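Local structure of potential RNA-dependent RNA polymerase (Human picobirnavirus, 5I62) at residues 11-22 with 142-150; 153-162 with 207-215. The protein catalyses template-directed RNA synthesis from ribonucleoside triphosphates as an RNA-dependent RNA polymerase, serving both transcription and replication of the viral double-stranded RNA genome. All coordinates share one frame; numbering follows the deposited sequence.

Contact 1 (11-22 with 142-150); sequences YFNIPNPGLRAY and SGSPYFSKR
An asparagine-capped helix start, N16 to Y22, rests on the irregular loop 142-150, so that the N-terminal arm of the polymerase is tied to what is probably the fingers part of its right-hand fold. N16 occupies the N-cap of helix 17-28: its OD1 accepts from L19 N at 3.0 Å, and its ND2 is turned to the loop, 2.9 Å from Y146 O. Asparagine suits this place because one short amide serves the helix with its oxygen and faces the loop with its nitrogen.

F147 has more surface buried across this contact than any other residue. Its ring stands up from the loop with CG anti to the backbone N (chi1 -153°) and reaches into the angle between two helix residues one turn apart. Over one face lies L19 CD1, in a CH-pi contact 3.5 Å from the centroid of the F147 ring. The far end of the same ring, CZ, points at the face of Y22 in a T-shaped pair, the planes 67° apart. Y22 is anchored beyond the contact by its hydroxyl, bonded to L184 O in strand 176-189.

Before the helix the two segments run close together, with F12 CA 3.9 Å from P145 CA. P145, preceded by a cis peptide, offers its carbonyl oxygen to N13 N in an almost straight bond of 2.8 Å (175° at the hydrogen). S144 OG donates to Y11 O at 3.1 Å, in the plane of that carbonyl, and the CE1 corner of the F12 ring touches S144 CA and CB. A serine is short enough to make this bond while the two backbones stay close. N13 lies along the edge of the Y146 ring, and its ND2 donates to a water 3.0 Å away, which in turn donates a hydrogen bond to Y146 O at 2.9 Å.

Contact 2 (153-162 with 207-215); sequences VVSKTIPCDV and PFAVNIREL
V162, F208 and R213 bury the most surface here. V162 sets its two methyls against separate residues of the helix: CG1 lies 3.8 Å from A209 CB, while CG2 meets the aliphatic part of R213, 3.8 Å from CG. With its branched, compact side chain, valine can fill both places, and A209, having only a methyl, lets the strand come near; C160 SG lies against that same methyl.

Strand 160-165 pairs with strand 168-173 in the mixed sheet of the probable fingers region. Its segment 160-162 crosses helix segment 208-215 almost perpendicularly, the two axes 8.1 Å apart and at 89°. At the start of that helix, F208 projects toward helix 150-157. V154 CG2 meets its ring at the edge, 3.9 Å from CE2, and V153 CG2 and T157 touch the CD2 side. I212 CD1 sits over the centre of one ring face and also packs 3.6 Å from I158 CG2. With OG1 bonded back to V153 O, T157 has CG2 anti to its backbone N, and that methyl meets I212 CD1.

R213 bends at chi2 and chi3 (-69° and -89°), curling its guanidinium toward the strand. Its NH1 is bonded to Q216, and D161 OD2 is salt-bridged to R296. A water bridges R213 and D161, whose charged atoms stay beyond salt-bridge distance: lying in the guanidinium plane, it accepts from R213 NH2 at 2.9 Å and donates to D161 OD1 and V162 O.

Overall arrangement
Contacts 1 and 2 lie side by side, their centres about 15 Å apart, and follow one another along the chain. The loop 142-150 of contact 1 adjoins the start of the helix in contact 2: S142 O is 2.8 Å from F208 N, a probable hydrogen bond, and S144 O packs on P207, the residue before that helix. A cation-pi pair of K156 with Y146 joins the same two regions. Contact 1 thus adds an N-terminal layer to the helix-and-sheet unit of contact 2. E214, on the contact 2 helix, hydrogen-bonds S324 OG and G325 N in a glycine- and serine-rich loop consistent with polymerase motif B, which would link this helix to the active-site region.

Contact 1 (11-22 with 142-150)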
# COMPACT_ATOMS: atom_id res chain seq x y z
N TYR A 11 22.94 4.63 -16.75
CA TYR A 11 21.74 4.44 -15.96
C TYR A 11 21.03 5.74 -15.65
O TYR A 11 19.80 5.78 -15.57
CB TYR A 11 22.09 3.74 -14.64
CG TYR A 11 22.53 2.31 -14.81
CD1 TYR A 11 23.83 2.00 -15.16
CD2 TYR A 11 21.64 1.26 -14.59
CE1 TYR A 11 24.24 0.68 -15.32
CE2 TYR A 11 22.04 -0.06 -14.74
CZ TYR A 11 23.33 -0.34 -15.11
OH TYR A 11 23.73 -1.65 -15.26
N PHE A 12 21.78 6.83 -15.47
CA PHE A 12 21.19 8.12 -15.14
C PHE A 12 21.75 9.22 -16.02
O PHE A 12 22.90 9.18 -16.44
CB PHE A 12 21.40 8.47 -13.67
CG PHE A 12 20.76 7.50 -12.74
CD1 PHE A 12 19.42 7.64 -12.41
CD2 PHE A 12 21.45 6.40 -12.29
CE1 PHE A 12 18.79 6.73 -11.59
CE2 PHE A 12 20.82 5.46 -11.45
CZ PHE A 12 19.49 5.64 -11.12
N ASN A 13 20.90 10.20 -16.27
CA ASN A 13 21.26 11.38 -17.03
C ASN A 13 22.14 12.24 -16.14
O ASN A 13 21.67 12.77 -15.13
CB ASN A 13 19.99 12.10 -17.46
CG ASN A 13 20.25 13.25 -18.41
OD1 ASN A 13 20.99 13.12 -19.39
ND2 ASN A 13 19.63 14.39 -18.14
N ILE A 14 23.44 12.33 -16.46
CA ILE A 14 24.48 12.96 -15.61
C ILE A 14 25.08 14.14 -16.38
O ILE A 14 25.45 13.96 -17.54
CB ILE A 14 25.61 11.93 -15.22
CG1 ILE A 14 25.06 10.75 -14.41
CG2 ILE A 14 26.77 12.59 -14.45
CD1 ILE A 14 24.25 11.13 -13.18
N PRO A 15 25.23 15.31 -15.75
CA PRO A 15 25.04 15.52 -14.31
C PRO A 15 23.59 15.69 -13.86
O PRO A 15 22.70 16.01 -14.65
CB PRO A 15 25.86 16.81 -14.02
CG PRO A 15 26.32 17.33 -15.40
CD PRO A 15 25.52 16.58 -16.43
N ASN A 16 23.37 15.47 -12.57
CA ASN A 16 22.05 15.61 -11.96
C ASN A 16 22.26 15.92 -10.49
O ASN A 16 22.36 15.01 -9.66
CB ASN A 16 21.20 14.35 -12.12
CG ASN A 16 19.75 14.56 -11.74
OD1 ASN A 16 19.43 15.35 -10.84
ND2 ASN A 16 18.85 13.88 -12.44
N PRO A 17 22.37 17.21 -10.13
CA PRO A 17 22.52 17.58 -8.71
C PRO A 17 21.42 17.03 -7.81
O PRO A 17 21.71 16.69 -6.66
CB PRO A 17 22.48 19.12 -8.76
CG PRO A 17 23.05 19.45 -10.09
CD PRO A 17 22.49 18.38 -11.02
N GLY A 18 20.18 16.99 -8.29
CA GLY A 18 19.10 16.45 -7.47
C GLY A 18 19.32 14.99 -7.10
O GLY A 18 19.06 14.57 -5.97
N LEU A 19 19.79 14.19 -8.07
CA LEU A 19 20.11 12.79 -7.80
C LEU A 19 21.26 12.68 -6.81
O LEU A 19 21.28 11.80 -5.95
CB LEU A 19 20.46 12.08 -9.10
CG LEU A 19 20.64 10.57 -9.08
CD1 LEU A 19 19.37 9.86 -8.58
CD2 LEU A 19 21.07 10.07 -10.46
N ARG A 20 22.24 13.57 -6.95
CA ARG A 20 23.38 13.60 -6.05
C ARG A 20 22.96 13.88 -4.61
O ARG A 20 23.39 13.18 -3.68
CB ARG A 20 24.36 14.66 -6.55
CG ARG A 20 25.50 14.88 -5.63
CD ARG A 20 26.15 13.61 -5.31
NE ARG A 20 27.23 13.34 -6.22
CZ ARG A 20 28.23 12.52 -5.92
NH1 ARG A 20 28.22 11.90 -4.75
NH2 ARG A 20 29.21 12.32 -6.80
N ALA A 21 22.12 14.89 -4.42
CA ALA A 21 21.58 15.16 -3.09
C ALA A 21 20.78 13.97 -2.58
O ALA A 21 20.85 13.62 -1.39
CB ALA A 21 20.69 16.39 -3.12
N TYR A 22 19.96 13.38 -3.45
CA TYR A 22 19.13 12.25 -3.05
C TYR A 22 19.97 11.16 -2.40
O TYR A 22 19.68 10.72 -1.28
CB TYR A 22 18.36 11.70 -4.25
CG TYR A 22 17.43 10.57 -3.88
CD1 TYR A 22 16.12 10.82 -3.46
CD2 TYR A 22 17.86 9.25 -3.92
CE1 TYR A 22 15.27 9.78 -3.10
CE2 TYR A 22 17.02 8.21 -3.55
CZ TYR A 22 15.73 8.49 -3.15
OH TYR A 22 14.91 7.44 -2.80
N SER A 142 10.34 10.54 -12.05
CA SER A 142 10.47 9.71 -13.24
C SER A 142 11.47 8.58 -13.07
O SER A 142 11.64 7.79 -14.01
CB SER A 142 10.87 10.58 -14.45
OG SER A 142 12.19 11.09 -14.27
N GLY A 143 12.13 8.50 -11.93
CA GLY A 143 13.16 7.51 -11.73
C GLY A 143 14.26 7.58 -12.79
O GLY A 143 14.55 8.63 -13.39
N SER A 144 14.85 6.43 -13.02
CA SER A 144 15.87 6.22 -14.03
C SER A 144 15.32 6.52 -15.44
O SER A 144 14.19 6.12 -15.74
CB SER A 144 16.34 4.76 -13.89
OG SER A 144 17.09 4.31 -14.98
N PRO A 145 16.07 7.25 -16.30
CA PRO A 145 17.37 7.89 -16.09
C PRO A 145 17.35 9.37 -15.68
O PRO A 145 18.37 9.88 -15.20
CB PRO A 145 18.02 7.79 -17.48
CG PRO A 145 16.87 8.05 -18.39
CD PRO A 145 15.67 7.32 -17.72
N TYR A 146 16.24 10.07 -15.89
CA TYR A 146 16.24 11.52 -15.69
C TYR A 146 16.04 11.94 -14.25
O TYR A 146 16.47 13.04 -13.89
CB TYR A 146 15.18 12.19 -16.56
CG TYR A 146 15.45 12.01 -18.04
CD1 TYR A 146 16.55 12.63 -18.64
CD2 TYR A 146 14.61 11.24 -18.82
CE1 TYR A 146 16.80 12.47 -20.00
CE2 TYR A 146 14.86 11.06 -20.17
CZ TYR A 146 15.96 11.68 -20.76
OH TYR A 146 16.19 11.51 -22.10
N PHE A 147 15.38 11.13 -13.42
CA PHE A 147 15.14 11.48 -12.02
C PHE A 147 14.55 12.89 -11.88
O PHE A 147 15.01 13.72 -11.09
CB PHE A 147 16.42 11.35 -11.20
CG PHE A 147 16.17 11.04 -9.74
CD1 PHE A 147 15.83 9.76 -9.33
CD2 PHE A 147 16.29 12.04 -8.78
CE1 PHE A 147 15.59 9.49 -7.97
CE2 PHE A 147 16.06 11.78 -7.45
CZ PHE A 147 15.72 10.50 -7.04
N SER A 148 13.53 13.17 -12.68
CA SER A 148 12.81 14.43 -12.66
C SER A 148 11.33 14.14 -12.42
O SER A 148 10.93 12.99 -12.20
CB SER A 148 12.98 15.22 -13.96
OG SER A 148 14.32 15.17 -14.39
N LYS A 149 10.52 15.19 -12.49
CA LYS A 149 9.08 14.99 -12.54
C LYS A 149 8.71 14.39 -13.89
O LYS A 149 9.20 14.84 -14.93
CB LYS A 149 8.35 16.30 -12.30
CG LYS A 149 8.18 16.65 -10.81
CD LYS A 149 8.09 18.14 -10.57
CE LYS A 149 7.43 18.86 -11.72
NZ LYS A 149 6.08 18.33 -12.12
N ARG A 150 7.85 13.36 -13.86
CA ARG A 150 7.41 12.70 -15.08
C ARG A 150 6.95 13.69 -16.13
O ARG A 150 7.27 13.55 -17.32
CB ARG A 150 6.26 11.74 -14.74
CG ARG A 150 6.72 10.46 -14.09
CD ARG A 150 5.52 9.71 -13.54
NE ARG A 150 5.89 8.38 -13.08
CZ ARG A 150 5.03 7.51 -12.55
NH1 ARG A 150 3.76 7.83 -12.41
NH2 ARG A 150 5.45 6.32 -12.16
O HOH W 1 18.00 14.65 -15.68

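Contact 2 (153-162 with 207-215)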
# COMPACT_ATOMS: atom_id res chain seq x y z
N VAL A 153 9.48 14.98 -18.66
CA VAL A 153 10.31 14.10 -19.47
C VAL A 153 9.49 13.17 -20.36
O VAL A 153 10.04 12.24 -20.95
CB VAL A 153 11.30 13.31 -18.59
CG1 VAL A 153 12.29 14.25 -17.91
CG2 VAL A 153 10.53 12.42 -17.54
N VAL A 154 8.19 13.41 -20.48
CA VAL A 154 7.33 12.52 -21.27
C VAL A 154 7.86 12.40 -22.69
O VAL A 154 8.00 11.28 -23.23
CB VAL A 154 5.87 13.02 -21.27
CG1 VAL A 154 5.06 12.26 -22.29
CG2 VAL A 154 5.26 12.87 -19.88
N SER A 155 8.20 13.54 -23.31
CA SER A 155 8.59 13.52 -24.72
C SER A 155 9.92 12.82 -24.91
O SER A 155 10.18 12.27 -25.98
CB SER A 155 8.65 14.94 -25.28
OG SER A 155 9.65 15.69 -24.60
N LYS A 156 10.77 12.82 -23.89
CA LYS A 156 12.03 12.09 -23.95
C LYS A 156 11.88 10.60 -23.63
O LYS A 156 12.83 9.84 -23.84
CB LYS A 156 13.03 12.70 -22.97
CG LYS A 156 13.40 14.14 -23.27
CD LYS A 156 14.58 14.55 -22.40
CE LYS A 156 14.31 15.85 -21.67
NZ LYS A 156 15.28 16.09 -20.56
N THR A 157 10.73 10.18 -23.12
CA THR A 157 10.55 8.82 -22.63
C THR A 157 9.82 7.93 -23.62
O THR A 157 10.24 6.79 -23.86
CB THR A 157 9.80 8.84 -21.28
OG1 THR A 157 10.56 9.59 -20.35
CG2 THR A 157 9.64 7.41 -20.73
N ILE A 158 8.73 8.41 -24.20
CA ILE A 158 7.96 7.60 -25.14
C ILE A 158 8.25 8.01 -26.59
O ILE A 158 8.58 9.15 -26.85
CB ILE A 158 6.46 7.68 -24.83
CG1 ILE A 158 5.95 9.11 -24.94
CG2 ILE A 158 6.17 7.12 -23.44
CD1 ILE A 158 4.41 9.21 -24.78
N PRO A 159 8.14 7.07 -27.55
CA PRO A 159 7.82 5.66 -27.30
C PRO A 159 8.98 4.92 -26.65
O PRO A 159 10.14 5.30 -26.85
CB PRO A 159 7.53 5.12 -28.71
CG PRO A 159 8.45 5.92 -29.57
CD PRO A 159 8.41 7.31 -28.98
N CYS A 160 8.67 3.90 -25.86
CA CYS A 160 9.69 3.18 -25.12
C CYS A 160 9.45 1.68 -25.24
O CYS A 160 8.34 1.21 -25.48
CB CYS A 160 9.76 3.61 -23.64
SG CYS A 160 8.22 3.41 -22.69
N ASP A 161 10.55 0.94 -25.08
CA ASP A 161 10.58 -0.51 -25.10
C ASP A 161 11.51 -0.92 -23.98
O ASP A 161 12.64 -0.41 -23.92
CB ASP A 161 11.08 -1.04 -26.45
CG ASP A 161 11.12 -2.56 -26.52
OD1 ASP A 161 10.26 -3.22 -25.90
OD2 ASP A 161 12.02 -3.10 -27.20
N VAL A 162 11.05 -1.77 -23.06
CA VAL A 162 11.86 -2.21 -21.93
C VAL A 162 11.88 -3.73 -21.88
O VAL A 162 10.88 -4.38 -22.20
CB VAL A 162 11.36 -1.61 -20.58
CG1 VAL A 162 11.35 -0.07 -20.62
CG2 VAL A 162 9.96 -2.14 -20.23
N PRO A 207 11.91 3.14 -13.00
CA PRO A 207 12.00 4.02 -14.18
C PRO A 207 10.63 4.27 -14.77
O PRO A 207 9.80 3.36 -14.88
CB PRO A 207 12.89 3.23 -15.15
CG PRO A 207 13.63 2.25 -14.30
CD PRO A 207 12.65 1.88 -13.20
N PHE A 208 10.40 5.52 -15.16
CA PHE A 208 9.18 5.93 -15.85
C PHE A 208 8.85 4.98 -17.00
O PHE A 208 7.70 4.54 -17.15
CB PHE A 208 9.37 7.38 -16.34
CG PHE A 208 8.10 8.09 -16.78
CD1 PHE A 208 6.85 7.63 -16.43
CD2 PHE A 208 8.19 9.26 -17.55
CE1 PHE A 208 5.70 8.31 -16.83
CE2 PHE A 208 7.05 9.93 -17.96
CZ PHE A 208 5.80 9.45 -17.60
N ALA A 209 9.84 4.65 -17.84
CA ALA A 209 9.60 3.79 -19.00
C ALA A 209 9.06 2.42 -18.58
O ALA A 209 8.14 1.88 -19.23
CB ALA A 209 10.87 3.63 -19.84
N VAL A 210 9.61 1.83 -17.52
CA VAL A 210 9.10 0.54 -17.05
C VAL A 210 7.67 0.69 -16.55
O VAL A 210 6.79 -0.11 -16.89
CB VAL A 210 10.01 -0.06 -15.96
CG1 VAL A 210 9.41 -1.40 -15.43
CG2 VAL A 210 11.42 -0.30 -16.49
N ASN A 211 7.41 1.72 -15.73
CA ASN A 211 6.07 1.92 -15.19
C ASN A 211 5.04 2.14 -16.30
O ASN A 211 3.92 1.63 -16.23
CB ASN A 211 6.06 3.09 -14.20
CG ASN A 211 6.46 2.68 -12.80
OD1 ASN A 211 6.39 1.50 -12.41
ND2 ASN A 211 6.88 3.65 -12.02
N ILE A 212 5.40 2.91 -17.34
CA ILE A 212 4.50 3.06 -18.49
C ILE A 212 4.17 1.70 -19.11
O ILE A 212 3.01 1.37 -19.36
CB ILE A 212 5.13 4.00 -19.54
CG1 ILE A 212 5.28 5.41 -18.99
CG2 ILE A 212 4.28 3.99 -20.83
CD1 ILE A 212 6.13 6.34 -19.90
N ARG A 213 5.20 0.89 -19.40
CA ARG A 213 4.94 -0.39 -20.05
C ARG A 213 4.11 -1.30 -19.15
O ARG A 213 3.17 -1.96 -19.62
CB ARG A 213 6.26 -1.05 -20.43
CG ARG A 213 6.89 -0.43 -21.69
CD ARG A 213 6.03 -0.78 -22.86
NE ARG A 213 6.43 -2.04 -23.44
CZ ARG A 213 5.62 -2.92 -24.02
NH1 ARG A 213 4.31 -2.72 -24.08
NH2 ARG A 213 6.14 -4.02 -24.53
N GLU A 214 4.43 -1.35 -17.86
CA GLU A 214 3.64 -2.15 -16.92
C GLU A 214 2.18 -1.70 -16.92
O GLU A 214 1.26 -2.52 -17.02
CB GLU A 214 4.22 -2.05 -15.52
CG GLU A 214 5.57 -2.69 -15.32
CD GLU A 214 6.10 -2.38 -13.93
OE1 GLU A 214 5.90 -1.23 -13.46
OE2 GLU A 214 6.71 -3.27 -13.32
N LEU A 215 1.96 -0.39 -16.83
CA LEU A 215 0.60 0.12 -16.66
C LEU A 215 -0.24 -0.01 -17.91
O LEU A 215 -1.47 0.12 -17.83
CB LEU A 215 0.64 1.58 -16.19
CG LEU A 215 1.12 1.81 -14.76
CD1 LEU A 215 1.23 3.30 -14.47
CD2 LEU A 215 0.19 1.16 -13.76
O HOH W 2 8.93 -3.91 -23.81